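Local coordinates for protein succinate-semialdehyde dehydrogenase (Streptococcus pyogenes MGAS1882, PDB 4OGD) that probably oxidises succinic semialdehyde to succinate, using NADP+ as the cofactor, at residues L25-H33 and Q193-V201; F253-T264 and G417-F426. All coordinates share one frame; numbering follows the deposited sequence.

Contact 1. Residues L25-H33 and Q193-V201; sequences LADVLERAH and QVIADKRVV
Arg199 reaches across to helix 25-33 and forms a salt bridge with Glu30. Its NH1 meets Glu30 OE1 at 2.8 Å on the anti side, the bond bent to 147°, with the carboxylate turned 56° from the guanidinium plane. The Arg199 chain bends at chi3 (-68°), which turns its other edge back to its own loop: Arg199 NE and NH2 bind Asp197 OD1 and OD2, both on the syn side and 2.8 Å long, leaving the planar head little freedom to rotate. Asp197 OD1 also takes the backbone N of Arg199 in an Asx turn. One water accepts from Arg199 NH1, another joins His33 ND1 to Arg199 O.

Apolar contacts fill in around this network. Leu29 CB sits 3.6 Å above one face of the Arg199 guanidinium, while Leu29 CD2 packs on Val200 CG2, and both methyls of Leu25, CD1 and CD2, touch Val194 CG2. Arg199 CG makes a CH-pi contact over the His33 ring, 4.0 Å from its centroid.

The contact thus lays helix 22-41 against the turn between helix 188-196 and strand 200-206, beside strand 124-128, where Ala32 rests on Val124 and Val194 on Leu126.

Contact 2. Residues F253-T264 and G417-F426; sequences FSRLYNAGQVCT and GWTSLPELPF
Gly417 passes close to helix 244-256: its CA lies 3.5 Å from Ser254 OG, a hydroxyl already bonded to Val250 O, and its carbonyl carbon faces the edge of the Phe253 ring. Trp418 follows and carries most of the contact. Its backbone N donates to a water that also lies within reach of Ser254 O and Thr264 O, and Trp418 O comes 3.2 Å from Phe253 CZ at the ring edge. CG stands between the backbone N and the carbonyl carbon (chi1 79°), presenting one indole face to Val262 and Thr264. Over that face Thr264 OG1 is 3.2 Å from Trp418 CD2, and Val262 CG1 makes a CH-pi contact with the five-membered ring. Phe253 lies nearly parallel to the Trp418 five-membered ring but slid aside, planes 17° apart, whereas Tyr257 receives the Trp418 edge in an offset edge-to-face pair, planes at 64°. This aromatic cluster backs the GQVCT loop, in which Cys263 probably corresponds to the catalytic nucleophile of the aldehyde dehydrogenase family. Next, Leu421 to Leu424 form a type I turn that meets the second subunit, where Glu423 OE2 is hydrogen-bonded to Thr110 OG1 of that chain. At Phe426 the segment returns: Phe426 CZ lies 3.6 Å from Thr264 CG2, and Cys263 SG approaches the ring edge, 4.1 Å from Phe426 CZ. Arg140 makes a cation-pi contact with the same ring.

In the fold
Contacts 1 and 2 lie about 33 Å apart between centres, with about 18 Å between their nearest atoms. Contact 1 is peripheral, its centre about 25 Å from the centre of the chain. There it joins the N-terminal helix 22-41 to the sheet whose strands 124-128, 200-206 and 225-229 run parallel, consistent with the Rossmann-type cofactor domain of the family. Contact 2 is buried, its centre about 8 Å from that of the chain. It joins the end of helix 244-256 and the loop before strand 268-272 to the loop after strand 411-414, both strands being in the other sheet, around the probable active-site cysteine. Its 417-426 segment reaches the second subunit, which does not touch contact 1.

Contact 1. Residues L25-H33 and Q193-V201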
ATOM      1  N   LEU A  25      23.897  -1.958 -14.179  1.00 10.91           N
ATOM      2  CA  LEU A  25      22.643  -1.698 -13.475  1.00 12.12           C
ATOM      3  C   LEU A  25      21.981  -0.405 -13.956  1.00 12.06           C
ATOM      4  O   LEU A  25      20.770  -0.367 -14.204  1.00 10.47           O
ATOM      5  CB  LEU A  25      22.892  -1.665 -11.966  1.00 12.51           C
ATOM      6  CG  LEU A  25      21.697  -1.346 -11.072  1.00 11.32           C
ATOM      7  CD1 LEU A  25      20.563  -2.347 -11.291  1.00 12.05           C
ATOM      8  CD2 LEU A  25      22.141  -1.332  -9.612  1.00  9.74           C
ATOM      9  N   ALA A  26      22.772   0.655 -14.098  1.00  9.99           N
ATOM     10  CA  ALA A  26      22.240   1.909 -14.623  1.00 13.84           C
ATOM     11  C   ALA A  26      21.653   1.699 -16.016  1.00 11.76           C
ATOM     12  O   ALA A  26      20.562   2.189 -16.324  1.00 11.51           O
ATOM     13  CB  ALA A  26      23.320   2.995 -14.649  1.00 13.92           C
ATOM     14  N   ASP A  27      22.376   0.963 -16.854  1.00 13.32           N
ATOM     15  CA  ASP A  27      21.903   0.689 -18.207  1.00 11.48           C
ATOM     16  C   ASP A  27      20.560  -0.051 -18.203  1.00 11.27           C
ATOM     17  O   ASP A  27      19.659   0.280 -18.980  1.00 11.38           O
ATOM     18  CB  ASP A  27      22.960  -0.074 -19.011  1.00 13.62           C
ATOM     19  CG  ASP A  27      24.205   0.759 -19.273  1.00 17.02           C
ATOM     20  OD1 ASP A  27      24.155   1.991 -19.081  1.00 17.65           O
ATOM     21  OD2 ASP A  27      25.231   0.179 -19.685  1.00 21.00           O
ATOM     22  N   VAL A  28      20.430  -1.033 -17.318  1.00 10.13           N
ATOM     23  CA  VAL A  28      19.179  -1.776 -17.167  1.00  9.89           C
ATOM     24  C   VAL A  28      18.022  -0.885 -16.715  1.00 10.44           C
ATOM     25  O   VAL A  28      16.916  -0.985 -17.252  1.00  8.53           O
ATOM     26  CB  VAL A  28      19.353  -2.986 -16.209  1.00  9.81           C
ATOM     27  CG1 VAL A  28      18.002  -3.572 -15.822  1.00  9.04           C
ATOM     28  CG2 VAL A  28      20.209  -4.050 -16.869  1.00 10.71           C
ATOM     29  N   LEU A  29      18.266  -0.007 -15.746  1.00 10.58           N
ATOM     30  CA  LEU A  29      17.197   0.885 -15.298  1.00  9.93           C
ATOM     31  C   LEU A  29      16.760   1.845 -16.394  1.00 10.02           C
ATOM     32  O   LEU A  29      15.564   2.107 -16.556  1.00 10.88           O
ATOM     33  CB  LEU A  29      17.599   1.653 -14.036  1.00  9.86           C
ATOM     34  CG  LEU A  29      17.816   0.797 -12.785  1.00 12.94           C
ATOM     35  CD1 LEU A  29      18.172   1.688 -11.602  1.00 13.33           C
ATOM     36  CD2 LEU A  29      16.581  -0.041 -12.463  1.00 13.93           C
ATOM     37  N   GLU A  30      17.717   2.367 -17.158  1.00  8.85           N
ATOM     38  CA  GLU A  30      17.361   3.270 -18.247  1.00 10.76           C
ATOM     39  C   GLU A  30      16.538   2.547 -19.308  1.00 10.10           C
ATOM     40  O   GLU A  30      15.527   3.069 -19.779  1.00 10.54           O
ATOM     41  CB  GLU A  30      18.602   3.919 -18.866  1.00 11.34           C
ATOM     42  CG  GLU A  30      18.279   4.959 -19.944  1.00 15.31           C
ATOM     43  CD  GLU A  30      17.566   6.206 -19.417  1.00 19.88           C
ATOM     44  OE1 GLU A  30      17.300   6.329 -18.191  1.00 17.42           O
ATOM     45  OE2 GLU A  30      17.269   7.088 -20.249  1.00 18.36           O
ATOM     46  N   ARG A  31      16.959   1.337 -19.666  1.00  9.00           N
ATOM     47  CA  ARG A  31      16.233   0.552 -20.660  1.00  9.73           C
ATOM     48  C   ARG A  31      14.813   0.288 -20.185  1.00  9.71           C
ATOM     49  O   ARG A  31      13.862   0.372 -20.957  1.00  9.01           O
ATOM     50  CB  ARG A  31      16.940  -0.779 -20.933  1.00  8.16           C
ATOM     51  CG  ARG A  31      16.217  -1.657 -21.951  1.00 11.99           C
ATOM     52  CD  ARG A  31      16.970  -2.956 -22.194  1.00 10.34           C
ATOM     53  NE  ARG A  31      16.995  -3.816 -21.011  1.00  9.22           N
ATOM     54  CZ  ARG A  31      17.666  -4.962 -20.936  1.00 10.85           C
ATOM     55  NH1 ARG A  31      18.380  -5.385 -21.975  1.00 14.43           N
ATOM     56  NH2 ARG A  31      17.640  -5.690 -19.822  1.00 10.43           N
ATOM     57  N   ALA A  32      14.674  -0.021 -18.902  1.00  8.65           N
ATOM     58  CA  ALA A  32      13.362  -0.312 -18.340  1.00 10.63           C
ATOM     59  C   ALA A  32      12.476   0.936 -18.336  1.00  8.63           C
ATOM     60  O   ALA A  32      11.284   0.865 -18.651  1.00  8.61           O
ATOM     61  CB  ALA A  32      13.500  -0.896 -16.931  1.00  7.66           C
ATOM     62  N   HIS A  33      13.056   2.080 -17.985  1.00  8.48           N
ATOM     63  CA  HIS A  33      12.315   3.338 -17.972  1.00 10.67           C
ATOM     64  C   HIS A  33      11.845   3.696 -19.379  1.00  9.13           C
ATOM     65  O   HIS A  33      10.696   4.106 -19.582  1.00  8.38           O
ATOM     66  CB  HIS A  33      13.172   4.464 -17.388  1.00  8.68           C
ATOM     67  CG  HIS A  33      12.510   5.807 -17.416  1.00 10.68           C
ATOM     68  ND1 HIS A  33      11.384   6.102 -16.677  1.00 13.07           N
ATOM     69  CD2 HIS A  33      12.817   6.935 -18.101  1.00 12.06           C
ATOM     70  CE1 HIS A  33      11.024   7.352 -16.907  1.00 13.48           C
ATOM     71  NE2 HIS A  33      11.874   7.880 -17.769  1.00 14.10           N
ATOM     72  N   GLN A 193      20.249   1.443  -3.941  1.00 11.83           N
ATOM     73  CA  GLN A 193      20.322   2.402  -5.034  1.00 10.98           C
ATOM     74  C   GLN A 193      19.135   2.262  -5.982  1.00  9.68           C
ATOM     75  O   GLN A 193      18.593   3.259  -6.458  1.00 10.23           O
ATOM     76  CB  GLN A 193      21.619   2.219  -5.818  1.00 14.00           C
ATOM     77  CG  GLN A 193      22.882   2.517  -5.034  1.00 19.17           C
ATOM     78  CD  GLN A 193      24.130   2.155  -5.820  1.00 28.30           C
ATOM     79  OE1 GLN A 193      24.851   1.219  -5.469  1.00 30.61           O
ATOM     80  NE2 GLN A 193      24.384   2.885  -6.901  1.00 32.93           N
ATOM     81  N   VAL A 194      18.737   1.023  -6.255  1.00  9.97           N
ATOM     82  CA  VAL A 194      17.584   0.772  -7.117  1.00  7.64           C
ATOM     83  C   VAL A 194      16.327   1.398  -6.500  1.00  9.85           C
ATOM     84  O   VAL A 194      15.559   2.075  -7.179  1.00  8.91           O
ATOM     85  CB  VAL A 194      17.390  -0.742  -7.399  1.00 10.91           C
ATOM     86  CG1 VAL A 194      16.077  -0.999  -8.134  1.00  9.28           C
ATOM     87  CG2 VAL A 194      18.565  -1.277  -8.227  1.00 10.41           C
ATOM     88  N   ILE A 195      16.150   1.206  -5.198  1.00  9.36           N
ATOM     89  CA  ILE A 195      14.968   1.725  -4.511  1.00  7.41           C
ATOM     90  C   ILE A 195      14.944   3.255  -4.514  1.00  7.41           C
ATOM     91  O   ILE A 195      13.879   3.871  -4.608  1.00  9.54           O
ATOM     92  CB  ILE A 195      14.883   1.168  -3.080  1.00  8.91           C
ATOM     93  CG1 ILE A 195      14.742  -0.355  -3.135  1.00  8.26           C
ATOM     94  CG2 ILE A 195      13.685   1.767  -2.330  1.00  8.48           C
ATOM     95  CD1 ILE A 195      14.717  -1.057  -1.766  1.00  9.46           C
ATOM     96  N   ALA A 196      16.122   3.867  -4.449  1.00  7.54           N
ATOM     97  CA  ALA A 196      16.221   5.322  -4.432  1.00  9.23           C
ATOM     98  C   ALA A 196      16.172   5.943  -5.827  1.00  9.73           C
ATOM     99  O   ALA A 196      16.152   7.162  -5.967  1.00 11.75           O
ATOM    100  CB  ALA A 196      17.495   5.748  -3.715  1.00  9.78           C
ATOM    101  N   ASP A 197      16.168   5.111  -6.861  1.00  8.11           N
ATOM    102  CA  ASP A 197      16.225   5.624  -8.225  1.00 10.35           C
ATOM    103  C   ASP A 197      14.841   6.094  -8.642  1.00 13.10           C
ATOM    104  O   ASP A 197      13.863   5.374  -8.454  1.00 11.26           O
ATOM    105  CB  ASP A 197      16.715   4.530  -9.179  1.00 10.50           C
ATOM    106  CG  ASP A 197      17.035   5.066 -10.560  1.00 13.33           C
ATOM    107  OD1 ASP A 197      16.096   5.277 -11.358  1.00 12.22           O
ATOM    108  OD2 ASP A 197      18.228   5.292 -10.845  1.00 15.27           O
ATOM    109  N   LYS A 198      14.748   7.293  -9.213  1.00 11.36           N
ATOM    110  CA  LYS A 198      13.438   7.854  -9.538  1.00 11.29           C
ATOM    111  C   LYS A 198      12.702   7.123 -10.659  1.00 10.04           C
ATOM    112  O   LYS A 198      11.504   7.321 -10.843  1.00 11.45           O
ATOM    113  CB  LYS A 198      13.534   9.354  -9.837  1.00 14.19           C
ATOM    114  CG  LYS A 198      14.299   9.698 -11.088  1.00 18.87           C
ATOM    115  CD  LYS A 198      14.410  11.204 -11.202  1.00 23.60           C
ATOM    116  CE  LYS A 198      14.924  11.630 -12.559  1.00 34.35           C
ATOM    117  NZ  LYS A 198      14.861  13.116 -12.672  1.00 32.05           N
ATOM    118  N   ARG A 199      13.408   6.275 -11.403  1.00 10.13           N
ATOM    119  CA  ARG A 199      12.763   5.489 -12.450  1.00  8.01           C
ATOM    120  C   ARG A 199      11.996   4.321 -11.845  1.00  9.94           C
ATOM    121  O   ARG A 199      11.090   3.771 -12.471  1.00  8.13           O
ATOM    122  CB  ARG A 199      13.795   4.990 -13.464  1.00 12.46           C
ATOM    123  CG  ARG A 199      14.387   6.112 -14.309  1.00  9.59           C
ATOM    124  CD  ARG A 199      15.663   5.681 -15.036  1.00  9.87           C
ATOM    125  NE  ARG A 199      16.763   5.439 -14.105  1.00 11.43           N
ATOM    126  CZ  ARG A 199      18.042   5.337 -14.459  1.00 11.13           C
ATOM    127  NH1 ARG A 199      18.397   5.470 -15.734  1.00 13.10           N
ATOM    128  NH2 ARG A 199      18.973   5.110 -13.536  1.00 12.07           N
ATOM    129  N   VAL A 200      12.360   3.959 -10.618  1.00  7.21           N
ATOM    130  CA  VAL A 200      11.701   2.874  -9.897  1.00  8.52           C
ATOM    131  C   VAL A 200      10.557   3.426  -9.043  1.00  9.19           C
ATOM    132  O   VAL A 200      10.743   4.368  -8.263  1.00  7.68           O
ATOM    133  CB  VAL A 200      12.722   2.079  -9.063  1.00  7.68           C
ATOM    134  CG1 VAL A 200      12.034   1.046  -8.199  1.00  8.70           C
ATOM    135  CG2 VAL A 200      13.739   1.422 -10.009  1.00  8.88           C
ATOM    136  N   VAL A 201       9.365   2.858  -9.214  1.00  6.36           N
ATOM    137  CA  VAL A 201       8.157   3.466  -8.660  1.00  6.34           C
ATOM    138  C   VAL A 201       7.399   2.580  -7.681  1.00  6.67           C
ATOM    139  O   VAL A 201       6.303   2.924  -7.234  1.00  9.39           O
ATOM    140  CB  VAL A 201       7.187   3.894  -9.784  1.00  7.59           C
ATOM    141  CG1 VAL A 201       7.896   4.837 -10.756  1.00  7.14           C
ATOM    142  CG2 VAL A 201       6.635   2.673 -10.518  1.00  7.08           C
TER
HETATM  143  O   HOH W   1      21.227   5.524 -16.566  1.00 20.18           O
HETATM  144  O   HOH W   2       9.897   4.667 -14.813  1.00  9.71           O

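Contact 2. Residues F253-T264 and G417-F426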
ATOM      1  N   PHE A 253       0.776 -33.366   3.323  1.00 10.60           N
ATOM      2  CA  PHE A 253       0.892 -32.152   2.524  1.00 11.32           C
ATOM      3  C   PHE A 253       0.937 -30.910   3.407  1.00 11.98           C
ATOM      4  O   PHE A 253       1.765 -30.016   3.199  1.00 10.30           O
ATOM      5  CB  PHE A 253      -0.276 -32.023   1.548  1.00  9.84           C
ATOM      6  CG  PHE A 253      -0.418 -30.646   0.964  1.00 10.96           C
ATOM      7  CD1 PHE A 253       0.372 -30.248  -0.104  1.00 11.03           C
ATOM      8  CD2 PHE A 253      -1.322 -29.738   1.500  1.00 10.70           C
ATOM      9  CE1 PHE A 253       0.259 -28.970  -0.632  1.00 12.56           C
ATOM     10  CE2 PHE A 253      -1.435 -28.459   0.981  1.00 11.84           C
ATOM     11  CZ  PHE A 253      -0.651 -28.075  -0.083  1.00 12.45           C
ATOM     12  N   SER A 254       0.050 -30.856   4.392  1.00 10.24           N
ATOM     13  CA  SER A 254      -0.127 -29.618   5.152  1.00  8.09           C
ATOM     14  C   SER A 254       1.116 -29.128   5.865  1.00  9.41           C
ATOM     15  O   SER A 254       1.303 -27.918   5.990  1.00  9.45           O
ATOM     16  CB  SER A 254      -1.296 -29.734   6.132  1.00  9.79           C
ATOM     17  OG  SER A 254      -2.510 -29.841   5.407  1.00 13.63           O
ATOM     18  N   ARG A 255       1.964 -30.043   6.330  1.00  8.95           N
ATOM     19  CA  ARG A 255       3.179 -29.630   7.035  1.00  9.67           C
ATOM     20  C   ARG A 255       4.484 -29.983   6.324  1.00  7.58           C
ATOM     21  O   ARG A 255       5.500 -29.317   6.531  1.00  9.93           O
ATOM     22  CB  ARG A 255       3.203 -30.159   8.479  1.00  8.41           C
ATOM     23  CG  ARG A 255       4.317 -29.543   9.346  1.00  9.35           C
ATOM     24  CD  ARG A 255       4.304 -28.013   9.271  1.00  9.49           C
ATOM     25  NE  ARG A 255       5.267 -27.415  10.191  1.00  8.61           N
ATOM     26  CZ  ARG A 255       6.171 -26.502   9.852  1.00  9.06           C
ATOM     27  NH1 ARG A 255       6.240 -26.058   8.601  1.00  8.37           N
ATOM     28  NH2 ARG A 255       7.009 -26.024  10.768  1.00 10.72           N
ATOM     29  N   LEU A 256       4.462 -31.017   5.481  1.00 10.70           N
ATOM     30  CA  LEU A 256       5.695 -31.537   4.894  1.00  9.27           C
ATOM     31  C   LEU A 256       5.921 -31.223   3.412  1.00 10.20           C
ATOM     32  O   LEU A 256       6.997 -31.482   2.884  1.00  9.72           O
ATOM     33  CB  LEU A 256       5.816 -33.045   5.147  1.00 10.57           C
ATOM     34  CG  LEU A 256       5.829 -33.442   6.626  1.00 12.13           C
ATOM     35  CD1 LEU A 256       5.965 -34.939   6.749  1.00 13.13           C
ATOM     36  CD2 LEU A 256       6.978 -32.768   7.346  1.00 11.28           C
ATOM     37  N   TYR A 257       4.921 -30.659   2.748  1.00  9.32           N
ATOM     38  CA  TYR A 257       5.115 -30.177   1.383  1.00  9.39           C
ATOM     39  C   TYR A 257       6.238 -29.143   1.383  1.00 10.26           C
ATOM     40  O   TYR A 257       6.297 -28.278   2.271  1.00  8.67           O
ATOM     41  CB  TYR A 257       3.815 -29.571   0.864  1.00  9.27           C
ATOM     42  CG  TYR A 257       3.921 -28.888  -0.473  1.00 10.92           C
ATOM     43  CD1 TYR A 257       4.202 -27.530  -0.551  1.00 14.41           C
ATOM     44  CD2 TYR A 257       3.708 -29.590  -1.652  1.00 12.97           C
ATOM     45  CE1 TYR A 257       4.294 -26.891  -1.753  1.00 16.30           C
ATOM     46  CE2 TYR A 257       3.795 -28.946  -2.881  1.00 14.14           C
ATOM     47  CZ  TYR A 257       4.092 -27.597  -2.915  1.00 14.90           C
ATOM     48  OH  TYR A 257       4.198 -26.918  -4.107  1.00 20.09           O
ATOM     49  N   ASN A 258       7.135 -29.248   0.406  1.00  8.94           N
ATOM     50  CA  ASN A 258       8.313 -28.380   0.303  1.00  7.80           C
ATOM     51  C   ASN A 258       9.159 -28.423   1.576  1.00  9.33           C
ATOM     52  O   ASN A 258       9.772 -27.428   1.965  1.00  9.79           O
ATOM     53  CB  ASN A 258       7.915 -26.938  -0.067  1.00  9.14           C
ATOM     54  CG  ASN A 258       9.024 -26.183  -0.800  1.00 10.79           C
ATOM     55  OD1 ASN A 258       9.923 -26.777  -1.401  1.00  9.17           O
ATOM     56  ND2 ASN A 258       8.946 -24.853  -0.770  1.00  9.19           N
ATOM     57  N   ALA A 259       9.157 -29.595   2.219  1.00  8.93           N
ATOM     58  CA  ALA A 259       9.844 -29.833   3.489  1.00  7.84           C
ATOM     59  C   ALA A 259       9.479 -28.816   4.565  1.00  9.90           C
ATOM     60  O   ALA A 259      10.285 -28.512   5.447  1.00 10.28           O
ATOM     61  CB  ALA A 259      11.379 -29.905   3.286  1.00  7.71           C
ATOM     62  N   GLY A 260       8.260 -28.294   4.491  1.00  9.27           N
ATOM     63  CA  GLY A 260       7.771 -27.357   5.491  1.00  8.44           C
ATOM     64  C   GLY A 260       8.215 -25.925   5.267  1.00  9.40           C
ATOM     65  O   GLY A 260       7.884 -25.045   6.062  1.00  8.66           O
ATOM     66  N   GLN A 261       8.945 -25.690   4.178  1.00  8.46           N
ATOM     67  CA  GLN A 261       9.509 -24.377   3.889  1.00 10.05           C
ATOM     68  C   GLN A 261       8.498 -23.520   3.129  1.00  9.19           C
ATOM     69  O   GLN A 261       8.756 -23.071   2.010  1.00 10.41           O
ATOM     70  CB  GLN A 261      10.789 -24.544   3.074  1.00 10.15           C
ATOM     71  CG  GLN A 261      11.808 -25.478   3.736  1.00 10.03           C
ATOM     72  CD  GLN A 261      12.995 -25.751   2.831  1.00  9.44           C
ATOM     73  OE1 GLN A 261      14.111 -25.286   3.087  1.00  9.04           O
ATOM     74  NE2 GLN A 261      12.761 -26.501   1.757  1.00  9.50           N
ATOM     75  N   VAL A 262       7.338 -23.306   3.741  1.00  8.04           N
ATOM     76  CA  VAL A 262       6.225 -22.662   3.052  1.00  7.68           C
ATOM     77  C   VAL A 262       5.645 -21.651   4.017  1.00  9.70           C
ATOM     78  O   VAL A 262       5.389 -21.982   5.179  1.00  7.33           O
ATOM     79  CB  VAL A 262       5.143 -23.696   2.657  1.00  8.28           C
ATOM     80  CG1 VAL A 262       3.988 -23.032   1.914  1.00  9.21           C
ATOM     81  CG2 VAL A 262       5.742 -24.783   1.785  1.00  9.24           C
ATOM     82  N   CYS A 263       5.472 -20.413   3.563  1.00 11.29           N
ATOM     83  CA  CYS A 263       4.924 -19.385   4.438  1.00  7.27           C
ATOM     84  C   CYS A 263       3.532 -19.769   4.948  1.00  8.12           C
ATOM     85  O   CYS A 263       3.161 -19.415   6.070  1.00  7.77           O
ATOM     86  CB  CYS A 263       4.894 -18.036   3.719  1.00 10.23           C
ATOM     87  SG  CYS A 263       4.059 -18.073   2.137  1.00 16.84           S
ATOM     88  N   THR A 264       2.782 -20.515   4.132  1.00  6.80           N
ATOM     89  CA  THR A 264       1.459 -21.009   4.510  1.00  7.27           C
ATOM     90  C   THR A 264       1.465 -22.490   4.926  1.00  6.73           C
ATOM     91  O   THR A 264       0.438 -23.179   4.839  1.00  7.24           O
ATOM     92  CB  THR A 264       0.427 -20.813   3.368  1.00  7.50           C
ATOM     93  OG1 THR A 264       0.980 -21.293   2.135  1.00  8.60           O
ATOM     94  CG2 THR A 264       0.057 -19.341   3.217  1.00  8.05           C
ATOM     95  N   GLY A 417      -5.266 -28.108   3.592  1.00  8.37           N
ATOM     96  CA  GLY A 417      -4.104 -27.254   3.753  1.00 11.82           C
ATOM     97  C   GLY A 417      -4.157 -26.129   2.735  1.00  9.83           C
ATOM     98  O   GLY A 417      -5.152 -25.974   2.024  1.00  9.29           O
ATOM     99  N   TRP A 418      -3.089 -25.350   2.637  1.00  9.65           N
ATOM    100  CA  TRP A 418      -3.107 -24.208   1.722  1.00  9.92           C
ATOM    101  C   TRP A 418      -3.207 -24.637   0.267  1.00 11.46           C
ATOM    102  O   TRP A 418      -2.833 -25.753  -0.102  1.00 10.21           O
ATOM    103  CB  TRP A 418      -1.856 -23.343   1.902  1.00  9.71           C
ATOM    104  CG  TRP A 418      -0.657 -23.916   1.227  1.00 11.22           C
ATOM    105  CD1 TRP A 418       0.055 -25.005   1.626  1.00  8.71           C
ATOM    106  CD2 TRP A 418      -0.026 -23.440   0.023  1.00 11.46           C
ATOM    107  NE1 TRP A 418       1.090 -25.238   0.754  1.00 11.42           N
ATOM    108  CE2 TRP A 418       1.063 -24.296  -0.239  1.00 12.49           C
ATOM    109  CE3 TRP A 418      -0.274 -22.376  -0.850  1.00 12.88           C
ATOM    110  CZ2 TRP A 418       1.907 -24.122  -1.340  1.00 13.12           C
ATOM    111  CZ3 TRP A 418       0.567 -22.197  -1.941  1.00 13.19           C
ATOM    112  CH2 TRP A 418       1.640 -23.074  -2.180  1.00 14.42           C
ATOM    113  N   THR A 419      -3.744 -23.747  -0.553  1.00 10.83           N
ATOM    114  CA  THR A 419      -3.515 -23.829  -1.981  1.00 12.65           C
ATOM    115  C   THR A 419      -3.526 -22.426  -2.533  1.00 11.19           C
ATOM    116  O   THR A 419      -3.887 -21.472  -1.838  1.00 13.93           O
ATOM    117  CB  THR A 419      -4.562 -24.661  -2.698  1.00 16.09           C
ATOM    118  OG1 THR A 419      -4.123 -24.891  -4.041  1.00 17.01           O
ATOM    119  CG2 THR A 419      -5.887 -23.928  -2.722  1.00 15.49           C
ATOM    120  N   SER A 420      -3.113 -22.298  -3.782  1.00  9.45           N
ATOM    121  CA  SER A 420      -3.138 -21.015  -4.453  1.00 10.59           C
ATOM    122  C   SER A 420      -3.613 -21.264  -5.870  1.00 11.67           C
ATOM    123  O   SER A 420      -3.240 -22.269  -6.478  1.00 12.01           O
ATOM    124  CB  SER A 420      -1.736 -20.400  -4.464  1.00 10.47           C
ATOM    125  OG  SER A 420      -1.721 -19.192  -5.212  1.00  9.95           O
ATOM    126  N   LEU A 421      -4.451 -20.361  -6.377  1.00  9.78           N
ATOM    127  CA  LEU A 421      -4.971 -20.427  -7.734  1.00  8.02           C
ATOM    128  C   LEU A 421      -4.970 -18.993  -8.246  1.00  9.62           C
ATOM    129  O   LEU A 421      -5.033 -18.052  -7.447  1.00  9.95           O
ATOM    130  CB  LEU A 421      -6.390 -20.984  -7.737  1.00 10.43           C
ATOM    131  CG  LEU A 421      -6.533 -22.452  -7.327  1.00 11.06           C
ATOM    132  CD1 LEU A 421      -7.998 -22.772  -7.071  1.00 13.88           C
ATOM    133  CD2 LEU A 421      -5.958 -23.346  -8.418  1.00 13.15           C
ATOM    134  N   PRO A 422      -4.896 -18.805  -9.572  1.00  8.34           N
ATOM    135  CA  PRO A 422      -4.751 -17.441 -10.089  1.00  9.17           C
ATOM    136  C   PRO A 422      -5.879 -16.511  -9.664  1.00 10.46           C
ATOM    137  O   PRO A 422      -5.649 -15.304  -9.510  1.00  9.79           O
ATOM    138  CB  PRO A 422      -4.782 -17.644 -11.604  1.00 10.41           C
ATOM    139  CG  PRO A 422      -4.229 -19.034 -11.792  1.00 10.36           C
ATOM    140  CD  PRO A 422      -4.793 -19.818 -10.639  1.00  9.85           C
ATOM    141  N   GLU A 423      -7.069 -17.070  -9.446  1.00  8.73           N
ATOM    142  CA  GLU A 423      -8.256 -16.272  -9.149  1.00 10.00           C
ATOM    143  C   GLU A 423      -8.461 -15.961  -7.659  1.00 10.23           C
ATOM    144  O   GLU A 423      -9.414 -15.263  -7.291  1.00  9.49           O
ATOM    145  CB  GLU A 423      -9.498 -16.973  -9.706  1.00 12.06           C
ATOM    146  CG  GLU A 423      -9.821 -18.288  -9.002  1.00 10.89           C
ATOM    147  CD  GLU A 423      -9.247 -19.511  -9.694  1.00 13.25           C
ATOM    148  OE1 GLU A 423      -8.216 -19.410 -10.401  1.00 10.23           O
ATOM    149  OE2 GLU A 423      -9.840 -20.596  -9.523  1.00 15.94           O
ATOM    150  N   LEU A 424      -7.574 -16.468  -6.808  1.00  8.60           N
ATOM    151  CA  LEU A 424      -7.721 -16.286  -5.357  1.00  9.41           C
ATOM    152  C   LEU A 424      -6.677 -15.310  -4.807  1.00  9.24           C
ATOM    153  O   LEU A 424      -5.475 -15.491  -5.040  1.00  8.89           O
ATOM    154  CB  LEU A 424      -7.573 -17.636  -4.642  1.00  9.22           C
ATOM    155  CG  LEU A 424      -8.527 -18.770  -5.026  1.00 11.24           C
ATOM    156  CD1 LEU A 424      -8.246 -20.038  -4.204  1.00  8.82           C
ATOM    157  CD2 LEU A 424      -9.977 -18.327  -4.865  1.00 10.72           C
ATOM    158  N   PRO A 425      -7.120 -14.284  -4.053  1.00  7.68           N
ATOM    159  CA  PRO A 425      -6.151 -13.333  -3.495  1.00  7.48           C
ATOM    160  C   PRO A 425      -5.300 -13.971  -2.409  1.00  9.11           C
ATOM    161  O   PRO A 425      -5.798 -14.791  -1.616  1.00  8.52           O
ATOM    162  CB  PRO A 425      -7.029 -12.226  -2.912  1.00  8.29           C
ATOM    163  CG  PRO A 425      -8.353 -12.885  -2.632  1.00  7.67           C
ATOM    164  CD  PRO A 425      -8.511 -13.959  -3.684  1.00  6.95           C
ATOM    165  N   PHE A 426      -4.025 -13.599  -2.386  1.00  6.57           N
ATOM    166  CA  PHE A 426      -3.060 -14.196  -1.471  1.00  7.56           C
ATOM    167  C   PHE A 426      -2.333 -13.101  -0.710  1.00  7.37           C
ATOM    168  O   PHE A 426      -1.686 -12.252  -1.314  1.00  7.30           O
ATOM    169  CB  PHE A 426      -2.059 -15.040  -2.266  1.00  6.84           C
ATOM    170  CG  PHE A 426      -1.175 -15.931  -1.421  1.00  9.08           C
ATOM    171  CD1 PHE A 426      -0.186 -15.393  -0.603  1.00  9.30           C
ATOM    172  CD2 PHE A 426      -1.296 -17.312  -1.494  1.00  9.41           C
ATOM    173  CE1 PHE A 426       0.638 -16.211   0.158  1.00  8.42           C
ATOM    174  CE2 PHE A 426      -0.475 -18.140  -0.743  1.00 11.19           C
ATOM    175  CZ  PHE A 426       0.494 -17.590   0.085  1.00  9.70           C
TER
HETATM  176  O   HOH W   3      -0.744 -25.784   4.581  1.00 11.35           O